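Local coordinates for protein isomaltodextranase (Arthrobacter globiformis, PDB 5AWO) that hydrolyses alpha-1,6-glucosidic linkages of dextran-like polysaccharides, releasing isomaltose units one after another from the non-reducing chain ends, at residues Gly539-Thr547 and Thr590-Ile601; Pro15-Arg23 and Asp557-Pro565. All coordinates share one frame; numbering follows the deposited sequence.

In the fold
The modelled chain opens with 15-23, which lies along the strand 555-564 of the C-terminal carbohydrate-binding module; interaction 2 therefore closes a loop of more than 500 residues that takes in the whole TIM barrel. Much later, 539-547 pairs with 590-601 in interaction 1, a local closure spanning 42 residues, and 557-565 falls inside that span, so the two loops cross. Strands 17-18, 555-564, 542-549 and 585-592 follow one another across a single antiparallel sheet. H561 and D597 join the two contacts by a probable hydrogen bond between ND1 and OD1, while T596 packs against both H561 and P20.

Interaction 1 (Gly539-Thr547 and Thr590-Ile601); sequences GDTSTMTVT and TIGRGATDKGAI
M544 fills the hollow between R593 and I601, where the chain leaves the sheet after G592. Its CG is anti to the carbonyl carbon (chi1 -61°), and bends further along carry M544 CE to 3.5 Å from R593 CG and 3.8 Å from I601 CG1. The sulfur lies against R593 CB and CG. Next along this face, I591 CG1 rests 3.7 Å from M544 CB. It also touches V546 CG2. On the opposite face threonines meet D597, whose carboxylate is wedged between two of them: T543 OG1 donates to the anti lone pair of D597 OD1 at 2.7 Å, and T545 OG1 reaches D597 OD2 from the syn side at 2.6 Å. G594 N takes the anti lone pair of OD2; with H561 as a further partner, both oxygens are gripped twice and the group is probably held against rotation. K598 lies fully extended past T541 O, K598 NZ sitting 2.8 Å from D540 OD2 in a salt bridge. Back on the M544 side of the strand, S542 OG occupies the place a side chain at G599 would need and donates to A600 O. R593 NE and NH2 both donate to G599 O, tying the two ends of the loop together. From T545 to T547 the backbones pair regularly with 590-592. The D597-held loop is a feature of this protein; the paired strands are antiparallel neighbours in one sheet of the CBM35 beta-sandwich.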
loop_
_atom_site.group_PDB
_atom_site.type_symbol
_atom_site.label_atom_id
_atom_site.label_comp_id
_atom_site.label_asym_id
_atom_site.label_seq_id
_atom_site.Cartn_x
_atom_site.Cartn_y
_atom_site.Cartn_z
ATOM N N GLY A 539 1.157 -35.978 -9.864
ATOM C CA GLY A 539 1.210 -37.450 -9.822
ATOM C C GLY A 539 1.001 -38.022 -8.433
ATOM O O GLY A 539 1.122 -39.232 -8.234
ATOM N N ASP A 540 0.695 -37.168 -7.461
ATOM C CA ASP A 540 0.528 -37.581 -6.076
ATOM C C ASP A 540 -0.252 -36.503 -5.319
ATOM O O ASP A 540 -0.411 -35.377 -5.820
ATOM C CB ASP A 540 1.913 -37.809 -5.446
ATOM C CG ASP A 540 1.895 -38.775 -4.262
ATOM O OD1 ASP A 540 0.824 -39.092 -3.704
ATOM O OD2 ASP A 540 2.998 -39.196 -3.856
ATOM N N THR A 541 -0.775 -36.852 -4.148
ATOM C CA THR A 541 -1.416 -35.886 -3.267
ATOM C C THR A 541 -0.432 -34.737 -3.004
ATOM O O THR A 541 0.771 -34.953 -2.793
ATOM C CB THR A 541 -1.864 -36.527 -1.931
ATOM O OG1 THR A 541 -2.831 -37.559 -2.184
ATOM C CG2 THR A 541 -2.487 -35.503 -0.996
ATOM N N SER A 542 -0.939 -33.512 -3.075
ATOM C CA SER A 542 -0.168 -32.343 -2.664
ATOM C C SER A 542 -0.756 -31.796 -1.367
ATOM O O SER A 542 -1.898 -32.081 -1.024
ATOM C CB SER A 542 -0.210 -31.279 -3.749
ATOM O OG SER A 542 0.441 -31.692 -4.920
ATOM N N THR A 543 0.017 -31.007 -0.628
ATOM C CA THR A 543 -0.525 -30.378 0.567
ATOM C C THR A 543 -0.207 -28.883 0.551
ATOM O O THR A 543 0.763 -28.467 -0.059
ATOM C CB THR A 543 -0.046 -31.029 1.888
ATOM O OG1 THR A 543 1.327 -30.716 2.157
ATOM C CG2 THR A 543 -0.226 -32.557 1.828
ATOM N N MET A 544 -1.051 -28.122 1.224
ATOM C CA MET A 544 -0.784 -26.703 1.513
ATOM C C MET A 544 -1.047 -26.436 2.970
ATOM O O MET A 544 -1.896 -27.090 3.585
ATOM C CB MET A 544 -1.694 -25.788 0.671
ATOM C CG MET A 544 -1.494 -25.941 -0.811
ATOM S SD MET A 544 0.039 -25.245 -1.454
ATOM C CE MET A 544 0.544 -26.420 -2.703
ATOM N N THR A 545 -0.330 -25.463 3.523
ATOM C CA THR A 545 -0.553 -25.031 4.887
ATOM C C THR A 545 -1.594 -23.913 4.909
ATOM O O THR A 545 -1.468 -22.943 4.147
ATOM C CB THR A 545 0.770 -24.558 5.522
ATOM O OG1 THR A 545 1.727 -25.638 5.499
ATOM C CG2 THR A 545 0.545 -24.072 6.934
ATOM N N VAL A 546 -2.617 -24.059 5.751
ATOM C CA VAL A 546 -3.735 -23.111 5.835
ATOM C C VAL A 546 -3.854 -22.583 7.253
ATOM O O VAL A 546 -3.870 -23.360 8.217
ATOM C CB VAL A 546 -5.081 -23.731 5.404
ATOM C CG1 VAL A 546 -6.230 -22.732 5.578
ATOM C CG2 VAL A 546 -5.014 -24.220 3.963
ATOM N N THR A 547 -3.910 -21.257 7.382
ATOM C CA THR A 547 -4.179 -20.619 8.651
ATOM C C THR A 547 -5.348 -19.644 8.552
ATOM O O THR A 547 -5.719 -19.182 7.455
ATOM C CB THR A 547 -2.963 -19.843 9.205
ATOM O OG1 THR A 547 -2.546 -18.808 8.283
ATOM C CG2 THR A 547 -1.799 -20.753 9.482
ATOM N N THR A 590 -4.972 -17.481 5.017
ATOM C CA THR A 590 -3.782 -17.616 4.201
ATOM C C THR A 590 -3.503 -19.086 3.903
ATOM O O THR A 590 -3.486 -19.921 4.823
ATOM C CB THR A 590 -2.587 -16.926 4.879
ATOM O OG1 THR A 590 -2.863 -15.507 4.942
ATOM C CG2 THR A 590 -1.278 -17.148 4.146
ATOM N N ILE A 591 -3.279 -19.364 2.631
ATOM C CA ILE A 591 -2.930 -20.696 2.115
ATOM C C ILE A 591 -1.609 -20.581 1.382
ATOM O O ILE A 591 -1.465 -19.722 0.513
ATOM C CB ILE A 591 -4.033 -21.297 1.196
ATOM C CG1 ILE A 591 -3.572 -22.634 0.597
ATOM C CG2 ILE A 591 -4.456 -20.326 0.090
ATOM C CD1 ILE A 591 -4.693 -23.465 -0.021
ATOM N N GLY A 592 -0.632 -21.427 1.732
ATOM C CA GLY A 592 0.679 -21.368 1.123
ATOM C C GLY A 592 1.427 -22.684 1.198
ATOM O O GLY A 592 0.978 -23.604 1.869
ATOM N N ARG A 593 2.543 -22.741 0.488
ATOM C CA ARG A 593 3.297 -23.981 0.329
ATOM C C ARG A 593 4.603 -23.884 1.109
ATOM O O ARG A 593 5.566 -23.265 0.655
ATOM C CB ARG A 593 3.543 -24.222 -1.155
ATOM C CG ARG A 593 3.725 -25.699 -1.514
ATOM C CD ARG A 593 5.067 -26.217 -1.046
ATOM N NE ARG A 593 5.425 -27.436 -1.778
ATOM C CZ ARG A 593 6.533 -28.127 -1.575
ATOM N NH1 ARG A 593 7.394 -27.751 -0.633
ATOM N NH2 ARG A 593 6.775 -29.194 -2.326
ATOM N N GLY A 594 4.629 -24.519 2.279
ATOM C CA GLY A 594 5.829 -24.543 3.123
ATOM C C GLY A 594 6.822 -25.652 2.786
ATOM O O GLY A 594 6.579 -26.505 1.916
ATOM N N ALA A 595 7.953 -25.629 3.473
ATOM C CA ALA A 595 9.029 -26.597 3.234
ATOM C C ALA A 595 8.602 -28.039 3.543
ATOM O O ALA A 595 9.101 -28.980 2.918
ATOM C CB ALA A 595 10.261 -26.224 4.041
ATOM N N THR A 596 7.659 -28.189 4.462
ATOM C CA THR A 596 7.161 -29.500 4.865
ATOM C C THR A 596 5.903 -29.886 4.096
ATOM O O THR A 596 5.319 -30.940 4.348
ATOM C CB THR A 596 6.862 -29.550 6.380
ATOM O OG1 THR A 596 5.798 -28.645 6.711
ATOM C CG2 THR A 596 8.104 -29.207 7.199
ATOM N N ASP A 597 5.455 -29.029 3.181
ATOM C CA ASP A 597 4.339 -29.392 2.330
ATOM C C ASP A 597 4.830 -30.250 1.178
ATOM O O ASP A 597 5.996 -30.212 0.792
ATOM C CB ASP A 597 3.577 -28.153 1.818
ATOM C CG ASP A 597 2.603 -27.599 2.842
ATOM O OD1 ASP A 597 1.708 -28.332 3.333
ATOM O OD2 ASP A 597 2.724 -26.400 3.187
ATOM N N LYS A 598 3.907 -31.020 0.626
ATOM C CA LYS A 598 4.197 -31.942 -0.451
ATOM C C LYS A 598 3.626 -31.423 -1.764
ATOM O O LYS A 598 2.487 -30.979 -1.812
ATOM C CB LYS A 598 3.572 -33.306 -0.133
ATOM C CG LYS A 598 3.897 -34.391 -1.144
ATOM C CD LYS A 598 3.344 -35.737 -0.686
ATOM C CE LYS A 598 3.832 -36.863 -1.583
ATOM N NZ LYS A 598 3.199 -38.165 -1.221
ATOM N N GLY A 599 4.426 -31.486 -2.814
ATOM C CA GLY A 599 3.978 -31.237 -4.172
ATOM C C GLY A 599 3.710 -29.781 -4.530
ATOM O O GLY A 599 4.496 -28.884 -4.195
ATOM N N ALA A 600 2.599 -29.568 -5.231
ATOM C CA ALA A 600 2.205 -28.241 -5.703
ATOM C C ALA A 600 0.719 -28.241 -6.072
ATOM O O ALA A 600 0.149 -29.290 -6.387
ATOM C CB ALA A 600 3.039 -27.854 -6.902
ATOM N N ILE A 601 0.084 -27.067 -6.034
ATOM C CA ILE A 601 -1.245 -26.897 -6.609
ATOM C C ILE A 601 -1.302 -25.581 -7.338
ATOM O O ILE A 601 -0.478 -24.698 -7.106
ATOM C CB ILE A 601 -2.406 -26.888 -5.586
ATOM C CG1 ILE A 601 -2.469 -25.568 -4.784
ATOM C CG2 ILE A 601 -2.351 -28.118 -4.685
ATOM C CD1 ILE A 601 -3.691 -25.454 -3.886
HETATM O O HOH W 1 2.769 -32.054 4.118
HETATM O O HOH W 2 -1.044 -20.798 5.555
#

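Interaction 2 (Pro15-Arg23 and Asp557-Pro565); sequences PVTAAPPLR and DGPVHVSFP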
loop_
_atom_site.group_PDB
_atom_site.type_symbol
_atom_site.label_atom_id
_atom_site.label_comp_id
_atom_site.label_asym_id
_atom_site.label_seq_id
_atom_site.Cartn_x
_atom_site.Cartn_y
_atom_site.Cartn_z
ATOM N N PRO A 15 -7.482 -36.648 6.909
ATOM C CA PRO A 15 -7.604 -35.640 7.963
ATOM C C PRO A 15 -6.421 -34.678 7.977
ATOM O O PRO A 15 -5.314 -35.059 7.597
ATOM C CB PRO A 15 -7.634 -36.474 9.251
ATOM C CG PRO A 15 -8.101 -37.825 8.824
ATOM C CD PRO A 15 -7.546 -38.019 7.443
ATOM N N VAL A 16 -6.656 -33.439 8.399
ATOM C CA VAL A 16 -5.584 -32.445 8.437
ATOM C C VAL A 16 -4.623 -32.749 9.587
ATOM O O VAL A 16 -5.001 -33.376 10.575
ATOM C CB VAL A 16 -6.119 -30.992 8.529
ATOM C CG1 VAL A 16 -7.072 -30.701 7.377
ATOM C CG2 VAL A 16 -6.786 -30.723 9.876
ATOM N N THR A 17 -3.379 -32.307 9.430
ATOM C CA THR A 17 -2.322 -32.507 10.414
ATOM C C THR A 17 -1.692 -31.160 10.742
ATOM O O THR A 17 -1.781 -30.219 9.945
ATOM C CB THR A 17 -1.233 -33.457 9.881
ATOM O OG1 THR A 17 -0.777 -33.014 8.598
ATOM C CG2 THR A 17 -1.779 -34.884 9.737
ATOM N N ALA A 18 -1.068 -31.064 11.912
ATOM C CA ALA A 18 -0.409 -29.840 12.340
ATOM C C ALA A 18 0.736 -29.516 11.386
ATOM O O ALA A 18 1.414 -30.410 10.885
ATOM C CB ALA A 18 0.100 -29.970 13.773
ATOM N N ALA A 19 0.932 -28.224 11.124
ATOM C CA ALA A 19 1.990 -27.774 10.231
ATOM C C ALA A 19 2.769 -26.656 10.903
ATOM O O ALA A 19 2.219 -25.926 11.719
ATOM C CB ALA A 19 1.396 -27.282 8.916
ATOM N N PRO A 20 4.051 -26.508 10.556
ATOM C CA PRO A 20 4.774 -25.338 11.033
ATOM C C PRO A 20 4.313 -24.054 10.317
ATOM O O PRO A 20 3.673 -24.143 9.267
ATOM C CB PRO A 20 6.232 -25.640 10.699
ATOM C CG PRO A 20 6.214 -26.744 9.701
ATOM C CD PRO A 20 4.834 -27.315 9.609
ATOM N N PRO A 21 4.626 -22.885 10.895
ATOM C CA PRO A 21 4.262 -21.631 10.209
ATOM C C PRO A 21 4.980 -21.482 8.877
ATOM O O PRO A 21 6.096 -21.964 8.694
ATOM C CB PRO A 21 4.688 -20.555 11.211
ATOM C CG PRO A 21 5.783 -21.178 12.003
ATOM C CD PRO A 21 5.388 -22.626 12.129
ATOM N N LEU A 22 4.323 -20.809 7.931
ATOM C CA LEU A 22 4.966 -20.414 6.681
ATOM C C LEU A 22 6.032 -19.351 6.972
ATOM O O LEU A 22 5.874 -18.557 7.899
ATOM C CB LEU A 22 3.917 -19.807 5.744
ATOM C CG LEU A 22 2.822 -20.726 5.211
ATOM C CD1 LEU A 22 1.968 -19.958 4.217
ATOM C CD2 LEU A 22 3.397 -21.971 4.554
ATOM N N ARG A 23 7.113 -19.373 6.209
ATOM C CA ARG A 23 8.129 -18.334 6.235
ATOM C C ARG A 23 7.652 -17.129 5.412
ATOM O O ARG A 23 7.320 -17.282 4.228
ATOM C CB ARG A 23 9.430 -18.833 5.616
ATOM C CG ARG A 23 10.120 -19.946 6.408
ATOM C CD ARG A 23 11.321 -20.451 5.641
ATOM N NE ARG A 23 10.898 -21.134 4.417
ATOM C CZ ARG A 23 11.689 -21.455 3.399
ATOM N NH1 ARG A 23 12.985 -21.152 3.414
ATOM N NH2 ARG A 23 11.171 -22.076 2.343
ATOM N N ASP A 557 -7.005 -20.323 13.550
ATOM C CA ASP A 557 -6.925 -21.727 13.166
ATOM C C ASP A 557 -5.578 -22.065 12.562
ATOM O O ASP A 557 -4.836 -21.180 12.103
ATOM C CB ASP A 557 -8.016 -22.075 12.172
ATOM C CG ASP A 557 -8.322 -23.567 12.134
ATOM O OD1 ASP A 557 -7.615 -24.342 12.833
ATOM O OD2 ASP A 557 -9.277 -23.946 11.436
ATOM N N GLY A 558 -5.260 -23.360 12.589
ATOM C CA GLY A 558 -4.080 -23.874 11.942
ATOM C C GLY A 558 -2.854 -23.473 12.718
ATOM O O GLY A 558 -2.963 -23.098 13.878
ATOM N N PRO A 559 -1.670 -23.533 12.086
ATOM C CA PRO A 559 -1.469 -23.996 10.722
ATOM C C PRO A 559 -1.727 -25.491 10.632
ATOM O O PRO A 559 -1.326 -26.238 11.533
ATOM C CB PRO A 559 0.006 -23.681 10.433
ATOM C CG PRO A 559 0.480 -22.820 11.541
ATOM C CD PRO A 559 -0.417 -23.098 12.712
ATOM N N VAL A 560 -2.414 -25.901 9.579
ATOM C CA VAL A 560 -2.613 -27.312 9.282
ATOM C C VAL A 560 -2.328 -27.584 7.814
ATOM O O VAL A 560 -2.542 -26.726 6.951
ATOM C CB VAL A 560 -4.037 -27.809 9.635
ATOM C CG1 VAL A 560 -4.279 -27.726 11.137
ATOM C CG2 VAL A 560 -5.109 -27.051 8.857
ATOM N N HIS A 561 -1.838 -28.784 7.536
ATOM C CA HIS A 561 -1.690 -29.250 6.172
ATOM C C HIS A 561 -3.053 -29.705 5.707
ATOM O O HIS A 561 -3.665 -30.583 6.328
ATOM C CB HIS A 561 -0.711 -30.424 6.081
ATOM C CG HIS A 561 0.688 -30.091 6.496
ATOM N ND1 HIS A 561 1.495 -29.242 5.772
ATOM C CD2 HIS A 561 1.432 -30.509 7.549
ATOM C CE1 HIS A 561 2.669 -29.136 6.369
ATOM N NE2 HIS A 561 2.659 -29.903 7.447
ATOM N N VAL A 562 -3.539 -29.095 4.631
ATOM C CA VAL A 562 -4.752 -29.515 3.956
ATOM C C VAL A 562 -4.317 -30.289 2.718
ATOM O O VAL A 562 -3.365 -29.895 2.041
ATOM C CB VAL A 562 -5.628 -28.295 3.581
ATOM C CG1 VAL A 562 -6.838 -28.729 2.773
ATOM C CG2 VAL A 562 -6.051 -27.555 4.837
ATOM N N SER A 563 -4.964 -31.421 2.442
ATOM C CA SER A 563 -4.515 -32.298 1.371
ATOM C C SER A 563 -5.318 -32.096 0.106
ATOM O O SER A 563 -6.519 -31.830 0.168
ATOM C CB SER A 563 -4.588 -33.770 1.823
ATOM O OG SER A 563 -3.761 -33.970 2.953
ATOM N N PHE A 564 -4.642 -32.242 -1.029
ATOM C CA PHE A 564 -5.180 -31.967 -2.354
ATOM C C PHE A 564 -4.861 -33.136 -3.306
ATOM O O PHE A 564 -3.733 -33.269 -3.767
ATOM C CB PHE A 564 -4.577 -30.658 -2.897
ATOM C CG PHE A 564 -4.965 -29.438 -2.107
ATOM C CD1 PHE A 564 -4.244 -29.052 -0.986
ATOM C CD2 PHE A 564 -6.052 -28.663 -2.490
ATOM C CE1 PHE A 564 -4.601 -27.926 -0.255
ATOM C CE2 PHE A 564 -6.413 -27.539 -1.755
ATOM C CZ PHE A 564 -5.691 -27.170 -0.641
ATOM N N PRO A 565 -5.864 -33.989 -3.611
ATOM C CA PRO A 565 -5.618 -35.185 -4.444
ATOM C C PRO A 565 -5.074 -34.900 -5.841
ATOM O O PRO A 565 -5.461 -33.900 -6.466
ATOM C CB PRO A 565 -7.002 -35.844 -4.533
ATOM C CG PRO A 565 -7.723 -35.400 -3.313
ATOM C CD PRO A 565 -7.198 -34.013 -2.991
HETATM O O HOH W 3 -3.723 -33.203 5.350
#
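A19 sets its methyl group squarely over one face of the H561 imidazole, A19 CB 3.3 Å from the ring centroid and only 14° off the normal, a CH-pi contact. T17 meets the same ring differently: its OG1 lies at the edge, near the ring plane, 3.5 Å from H561 CD2. H561 has CG anti to its carbonyl carbon (chi1 -63°), and the ring reaches back to A19 while its polar end is held by D597, a second hold that would limit its rotation. On the other side of the A19 methyl from the imidazole, P559, which follows a cis peptide bond, brings its CB to 3.4 Å from A19 O and packs against A19 CB. V16 crosses V560 at a slant, with CB atoms 4.0 Å apart, and runs side by side with V562, the two pointing the same way. Two backbone bonds fasten the two segments: H561 N to T17 O at 2.8 Å, and A19 N to P559 O at 3.0 Å, the latter donor well above the carbonyl plane. A water donates to H561 O, sits close to S563 OG and reaches P15 O weakly. The result is a short, weakly bonded antiparallel strand added by the N-terminal segment to the edge of the carbohydrate-binding module's beta-sandwich sheet.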